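Local coordinates for DUF5636 domain-containing protein (Legionella pneumophila subsp. pneumophila str. Philadelphia 1, PDB 4RD8) that is of unknown function but folds as a largely helical, strand-free single chain of the DUF5636 family, at residues T32-Y37 with C136-K141; Y37-E42 with D191-E196. The protein carries 3 engineered substitutions. All coordinates share one frame; numbering follows the deposited sequence.

Contact 1: T32-Y37 with C136-K141; sequences TKIENY and CLIILK
Tyr37 reaches from helix 25-38 to Leu137, Ile138 and Lys141 on helix 130-144. This is a helix-helix crossing inside a fold of helices and loops, with no strand. The local axes run at 107° to each other and come no closer than 11.2 Å, so side chains bridge the gap. No hydrogen bond spans the two segments. The Tyr37 ring is the main bridge. Its CG lies anti to the backbone N (chi1 166°), and CB already points at the other helix. The aliphatic part of Lys141 lies over one face of the ring and crosses it obliquely. Lys141 CG sits 4.0 Å from the centroid of the Tyr37 ring, 21° off the normal, as a CH-pi contact displaced toward the rim. Lys141 CB lies near CZ, whereas CD and CE follow the CE1 and CD1 side. Leu137 meets the far end of the tyrosine at about a right angle, with CB near OH. The hydroxyl is hydrogen-bonded to Gln47 of helix 41-61, which gives the polar end of this buried tyrosine a partner. Phe148 also meets the Tyr37 ring. One turn earlier, Ile34 and Ile138 make a second, wholly apolar contact. Their CA atoms are 7.0 Å apart and their side chains cross at about a right angle. The methyl CG2 of Ile34 rests 3.7 Å from CD1 of Ile138.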
loop_
_atom_site.group_PDB
_atom_site.type_symbol
_atom_site.label_atom_id
_atom_site.label_comp_id
_atom_site.label_asym_id
_atom_site.label_seq_id
_atom_site.Cartn_x
_atom_site.Cartn_y
_atom_site.Cartn_z
ATOM N N THR A 32 -7.131 12.780 -0.953
ATOM C CA THR A 32 -6.936 13.625 0.207
ATOM C C THR A 32 -7.196 12.828 1.478
ATOM O O THR A 32 -6.447 12.941 2.451
ATOM C CB THR A 32 -7.850 14.849 0.140
ATOM O OG1 THR A 32 -7.525 15.598 -1.037
ATOM C CG2 THR A 32 -7.678 15.724 1.368
ATOM N N LYS A 33 -8.240 12.002 1.462
ATOM C CA LYS A 33 -8.555 11.161 2.615
ATOM C C LYS A 33 -7.422 10.160 2.894
ATOM O O LYS A 33 -7.030 9.968 4.051
ATOM C CB LYS A 33 -9.897 10.447 2.404
ATOM C CG LYS A 33 -11.095 11.394 2.326
ATOM C CD LYS A 33 -11.352 12.088 3.648
ATOM C CE LYS A 33 -11.978 11.150 4.667
ATOM N NZ LYS A 33 -13.413 10.885 4.375
ATOM N N ILE A 34 -6.892 9.550 1.838
ATOM C CA ILE A 34 -5.772 8.613 1.967
ATOM C C ILE A 34 -4.546 9.308 2.543
ATOM O O ILE A 34 -3.906 8.790 3.457
ATOM C CB ILE A 34 -5.439 7.951 0.619
ATOM C CG1 ILE A 34 -6.567 6.992 0.245
ATOM C CG2 ILE A 34 -4.106 7.216 0.679
ATOM C CD1 ILE A 34 -6.410 6.378 -1.131
ATOM N N GLU A 35 -4.239 10.493 2.025
ATOM C CA GLU A 35 -3.072 11.242 2.482
ATOM C C GLU A 35 -3.225 11.567 3.960
ATOM O O GLU A 35 -2.284 11.433 4.737
ATOM C CB GLU A 35 -2.913 12.534 1.675
ATOM C CG GLU A 35 -1.597 13.250 1.894
ATOM C CD GLU A 35 -1.616 14.662 1.349
ATOM O OE1 GLU A 35 -2.664 15.332 1.488
ATOM O OE2 GLU A 35 -0.590 15.103 0.782
ATOM N N ASN A 36 -4.426 11.981 4.349
ATOM C CA ASN A 36 -4.678 12.375 5.727
ATOM C C ASN A 36 -4.638 11.188 6.686
ATOM O O ASN A 36 -4.300 11.345 7.856
ATOM C CB ASN A 36 -6.018 13.109 5.837
ATOM C CG ASN A 36 -5.953 14.525 5.297
ATOM O OD1 ASN A 36 -4.872 15.104 5.168
ATOM N ND2 ASN A 36 -7.114 15.095 4.988
ATOM N N TYR A 37 -4.994 10.013 6.176
ATOM C CA TYR A 37 -4.975 8.780 6.955
ATOM C C TYR A 37 -3.531 8.319 7.182
ATOM O O TYR A 37 -3.110 8.101 8.313
ATOM C CB TYR A 37 -5.816 7.694 6.256
ATOM C CG TYR A 37 -5.588 6.293 6.798
ATOM C CD1 TYR A 37 -5.981 5.948 8.085
ATOM C CD2 TYR A 37 -4.970 5.324 6.021
ATOM C CE1 TYR A 37 -5.767 4.669 8.584
ATOM C CE2 TYR A 37 -4.746 4.050 6.506
ATOM C CZ TYR A 37 -5.149 3.725 7.783
ATOM O OH TYR A 37 -4.923 2.460 8.265
ATOM N N CYS A 136 -3.046 -2.433 1.736
ATOM C CA CYS A 136 -3.835 -3.220 2.682
ATOM C C CYS A 136 -4.348 -2.360 3.837
ATOM O O CYS A 136 -5.459 -2.557 4.290
ATOM C CB CYS A 136 -3.054 -4.420 3.235
ATOM S SG CYS A 136 -2.726 -5.689 2.005
ATOM N N LEU A 137 -3.534 -1.421 4.323
ATOM C CA LEU A 137 -3.967 -0.566 5.435
ATOM C C LEU A 137 -5.140 0.329 5.003
ATOM O O LEU A 137 -6.124 0.483 5.734
ATOM C CB LEU A 137 -2.797 0.280 5.961
ATOM C CG LEU A 137 -1.631 -0.525 6.557
ATOM C CD1 LEU A 137 -0.469 0.406 6.894
ATOM C CD2 LEU A 137 -2.069 -1.299 7.810
ATOM N N ILE A 138 -5.017 0.913 3.818
ATOM C CA ILE A 138 -6.084 1.707 3.212
ATOM C C ILE A 138 -7.374 0.900 3.055
ATOM O O ILE A 138 -8.456 1.370 3.425
ATOM C CB ILE A 138 -5.636 2.244 1.849
ATOM C CG1 ILE A 138 -4.636 3.373 2.060
ATOM C CG2 ILE A 138 -6.820 2.763 1.030
ATOM C CD1 ILE A 138 -3.721 3.552 0.868
ATOM N N ILE A 139 -7.256 -0.313 2.522
ATOM C CA ILE A 139 -8.419 -1.181 2.331
ATOM C C ILE A 139 -9.048 -1.588 3.659
ATOM O O ILE A 139 -10.258 -1.508 3.811
ATOM C CB ILE A 139 -8.059 -2.433 1.507
ATOM C CG1 ILE A 139 -7.592 -2.007 0.117
ATOM C CG2 ILE A 139 -9.246 -3.404 1.425
ATOM C CD1 ILE A 139 -6.638 -3.014 -0.554
ATOM N N LEU A 140 -8.235 -2.031 4.618
ATOM C CA LEU A 140 -8.748 -2.359 5.950
ATOM C C LEU A 140 -9.412 -1.162 6.632
ATOM O O LEU A 140 -10.424 -1.320 7.309
ATOM C CB LEU A 140 -7.637 -2.925 6.844
ATOM C CG LEU A 140 -7.067 -4.287 6.420
ATOM C CD1 LEU A 140 -5.821 -4.612 7.243
ATOM C CD2 LEU A 140 -8.098 -5.389 6.600
ATOM N N LYS A 141 -8.853 0.033 6.456
ATOM C CA LYS A 141 -9.479 1.221 7.035
ATOM C C LYS A 141 -10.883 1.408 6.455
ATOM O O LYS A 141 -11.840 1.614 7.200
ATOM C CB LYS A 141 -8.622 2.468 6.784
ATOM C CG LYS A 141 -9.212 3.767 7.330
ATOM C CD LYS A 141 -9.429 3.720 8.823
ATOM C CE LYS A 141 -9.813 5.102 9.347
ATOM N NZ LYS A 141 -9.934 5.116 10.824
#

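Contact 2: Y37-E42 with D191-E196; sequences YLMDTE and DSRSPE
Met39, a selenomethionine, meets Asp191 and Arg193 where helix 25-38 gives way to the short link before helix 41-61. Across the contact, residues 191-194 form a type I beta turn with an Asx turn inside it, leading into helix 195-204. Arg193 can be followed outward. Its CB bears CG, which packs 4.0 Å from Leu38 CB. CD then lies near Met39 CG. The chain bends at chi3 (-67°), which places NE. NE bonds to Asp191 OD1 at 2.9 Å, nearly straight at 171°, and close to the guanidinium plane. At the tip, NH2 makes a salt bridge to Asp191 OD2, using the syn lone pair of that oxygen. This side-on, two-nitrogen grip helps fix the rotation of both flat groups. NH2 also has a second acidic partner, Glu189. Over one guanidinium face lies Met39 CG, 3.2 Å from Arg193 NE, and the selenium sits near CZ and NH1. Asp191 OD1 takes a further bond from Arg193 N through its anti lone pair, which closes the Asx turn. The direct backbone link between the segments is weak: Ser192 N donates to Leu38 O at an angle of 135°. Two waters also bridge the segments. Water 1 donates to Leu38 O and is hydrogen-bonded to Thr41 OG1 and Ser192 OG. Water 2 donates to Met39 O and, at 2.7 Å, to Asp191 OD2.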
loop_
_atom_site.group_PDB
_atom_site.type_symbol
_atom_site.label_atom_id
_atom_site.label_comp_id
_atom_site.label_asym_id
_atom_site.label_seq_id
_atom_site.Cartn_x
_atom_site.Cartn_y
_atom_site.Cartn_z
ATOM N N TYR A 37 -4.994 10.013 6.176
ATOM C CA TYR A 37 -4.975 8.780 6.955
ATOM C C TYR A 37 -3.531 8.319 7.182
ATOM O O TYR A 37 -3.110 8.101 8.313
ATOM C CB TYR A 37 -5.816 7.694 6.256
ATOM C CG TYR A 37 -5.588 6.293 6.798
ATOM C CD1 TYR A 37 -5.981 5.948 8.085
ATOM C CD2 TYR A 37 -4.970 5.324 6.021
ATOM C CE1 TYR A 37 -5.767 4.669 8.584
ATOM C CE2 TYR A 37 -4.746 4.050 6.506
ATOM C CZ TYR A 37 -5.149 3.725 7.783
ATOM O OH TYR A 37 -4.923 2.460 8.265
ATOM N N LEU A 38 -2.761 8.209 6.109
ATOM C CA LEU A 38 -1.372 7.746 6.220
ATOM C C LEU A 38 -0.463 8.664 7.043
ATOM O O LEU A 38 0.539 8.208 7.595
ATOM C CB LEU A 38 -0.772 7.509 4.822
ATOM C CG LEU A 38 -1.475 6.418 4.009
ATOM C CD1 LEU A 38 -0.868 6.314 2.619
ATOM C CD2 LEU A 38 -1.422 5.057 4.714
HETATM N N MSE A 39 -0.807 9.950 7.132
HETATM C CA MSE A 39 -0.058 10.890 7.964
HETATM C C MSE A 39 -0.404 10.724 9.433
HETATM O O MSE A 39 0.264 11.276 10.299
HETATM C CB MSE A 39 -0.356 12.341 7.571
HETATM C CG MSE A 39 0.038 12.727 6.166
HETATM SE SE MSE A 39 -0.512 14.561 5.745
HETATM C CE MSE A 39 -1.702 14.867 7.258
ATOM N N ASP A 40 -1.465 9.967 9.699
ATOM C CA ASP A 40 -2.006 9.809 11.042
ATOM C C ASP A 40 -1.559 8.457 11.594
ATOM O O ASP A 40 -2.209 7.439 11.375
ATOM C CB ASP A 40 -3.534 9.894 10.980
ATOM C CG ASP A 40 -4.196 9.897 12.344
ATOM O OD1 ASP A 40 -3.541 9.609 13.366
ATOM O OD2 ASP A 40 -5.411 10.178 12.389
ATOM N N THR A 41 -0.449 8.449 12.324
ATOM C CA THR A 41 0.115 7.186 12.788
ATOM C C THR A 41 -0.823 6.457 13.763
ATOM O O THR A 41 -0.930 5.231 13.720
ATOM C CB THR A 41 1.528 7.385 13.362
ATOM O OG1 THR A 41 2.390 7.830 12.306
ATOM C CG2 THR A 41 2.071 6.084 13.927
ATOM N N GLU A 42 -1.516 7.216 14.612
ATOM C CA GLU A 42 -2.529 6.650 15.507
ATOM C C GLU A 42 -3.555 5.812 14.748
ATOM O O GLU A 42 -3.876 4.694 15.155
ATOM C CB GLU A 42 -3.251 7.755 16.285
ATOM C CG GLU A 42 -4.374 7.251 17.170
ATOM C CD GLU A 42 -5.024 8.353 17.993
ATOM O OE1 GLU A 42 -4.294 9.191 18.560
ATOM O OE2 GLU A 42 -6.271 8.379 18.076
ATOM N N ASP A 191 6.027 9.590 8.499
ATOM C CA ASP A 191 4.751 8.873 8.579
ATOM C C ASP A 191 4.632 7.850 7.455
ATOM O O ASP A 191 5.556 7.688 6.654
ATOM C CB ASP A 191 3.565 9.843 8.576
ATOM C CG ASP A 191 3.579 10.784 7.388
ATOM O OD1 ASP A 191 3.568 10.301 6.242
ATOM O OD2 ASP A 191 3.612 12.014 7.599
ATOM N N SER A 192 3.499 7.161 7.389
ATOM C CA SER A 192 3.359 6.035 6.479
ATOM C C SER A 192 3.241 6.402 5.000
ATOM O O SER A 192 3.154 5.516 4.160
ATOM C CB SER A 192 2.177 5.154 6.896
ATOM O OG SER A 192 2.362 4.688 8.219
ATOM N N ARG A 193 3.255 7.692 4.673
ATOM C CA ARG A 193 3.365 8.086 3.265
ATOM C C ARG A 193 4.721 7.671 2.721
ATOM O O ARG A 193 4.893 7.495 1.514
ATOM C CB ARG A 193 3.201 9.592 3.092
ATOM C CG ARG A 193 1.794 10.111 3.305
ATOM C CD ARG A 193 1.819 11.616 3.206
ATOM N NE ARG A 193 2.560 12.200 4.323
ATOM C CZ ARG A 193 2.875 13.486 4.426
ATOM N NH1 ARG A 193 2.531 14.330 3.460
ATOM N NH2 ARG A 193 3.538 13.923 5.496
ATOM N N SER A 194 5.693 7.527 3.618
ATOM C CA SER A 194 7.016 7.052 3.227
ATOM C C SER A 194 7.124 5.560 3.493
ATOM O O SER A 194 6.959 5.119 4.632
ATOM C CB SER A 194 8.100 7.763 4.029
ATOM O OG SER A 194 9.346 7.081 3.901
ATOM N N PRO A 195 7.404 4.770 2.446
ATOM C CA PRO A 195 7.555 3.333 2.695
ATOM C C PRO A 195 8.767 3.011 3.566
ATOM O O PRO A 195 8.733 2.010 4.281
ATOM C CB PRO A 195 7.728 2.747 1.283
ATOM C CG PRO A 195 8.288 3.900 0.467
ATOM C CD PRO A 195 7.588 5.118 1.025
ATOM N N GLU A 196 9.819 3.829 3.512
ATOM C CA GLU A 196 10.973 3.601 4.372
ATOM C C GLU A 196 10.563 3.787 5.822
ATOM O O GLU A 196 10.978 3.033 6.705
ATOM C CB GLU A 196 12.124 4.559 4.044
ATOM C CG GLU A 196 12.529 4.581 2.582
ATOM C CD GLU A 196 12.700 3.194 2.002
ATOM O OE1 GLU A 196 13.724 2.552 2.298
ATOM O OE2 GLU A 196 11.807 2.741 1.254
HETATM O O HOH W 1 1.751 6.974 9.709
HETATM O O HOH W 2 2.444 13.161 9.720
#

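Overall arrangement
Contacts 1 and 2 lie at successive places along helix 25-38, with centres about 9 Å apart. Tyr37 belongs to both first segments, but makes contacts only in contact 1. Contact 1 joins the helix to helix 130-144 by apolar and CH-pi packing. Contact 2 fastens its C-terminal end to the turn before helix 195-204 by packing of Leu38 and Met39 on the turn, one weak backbone hydrogen bond and two bridging waters. They touch directly where Glu35 CG lies 4.0 Å from Arg193 CD. Helix 41-61 borders both, since Val44 packs on Leu137 and on Ser192. The centres of contacts 1 and 2 lie about 9 and 11 Å from the centre of the chain. No active site is known.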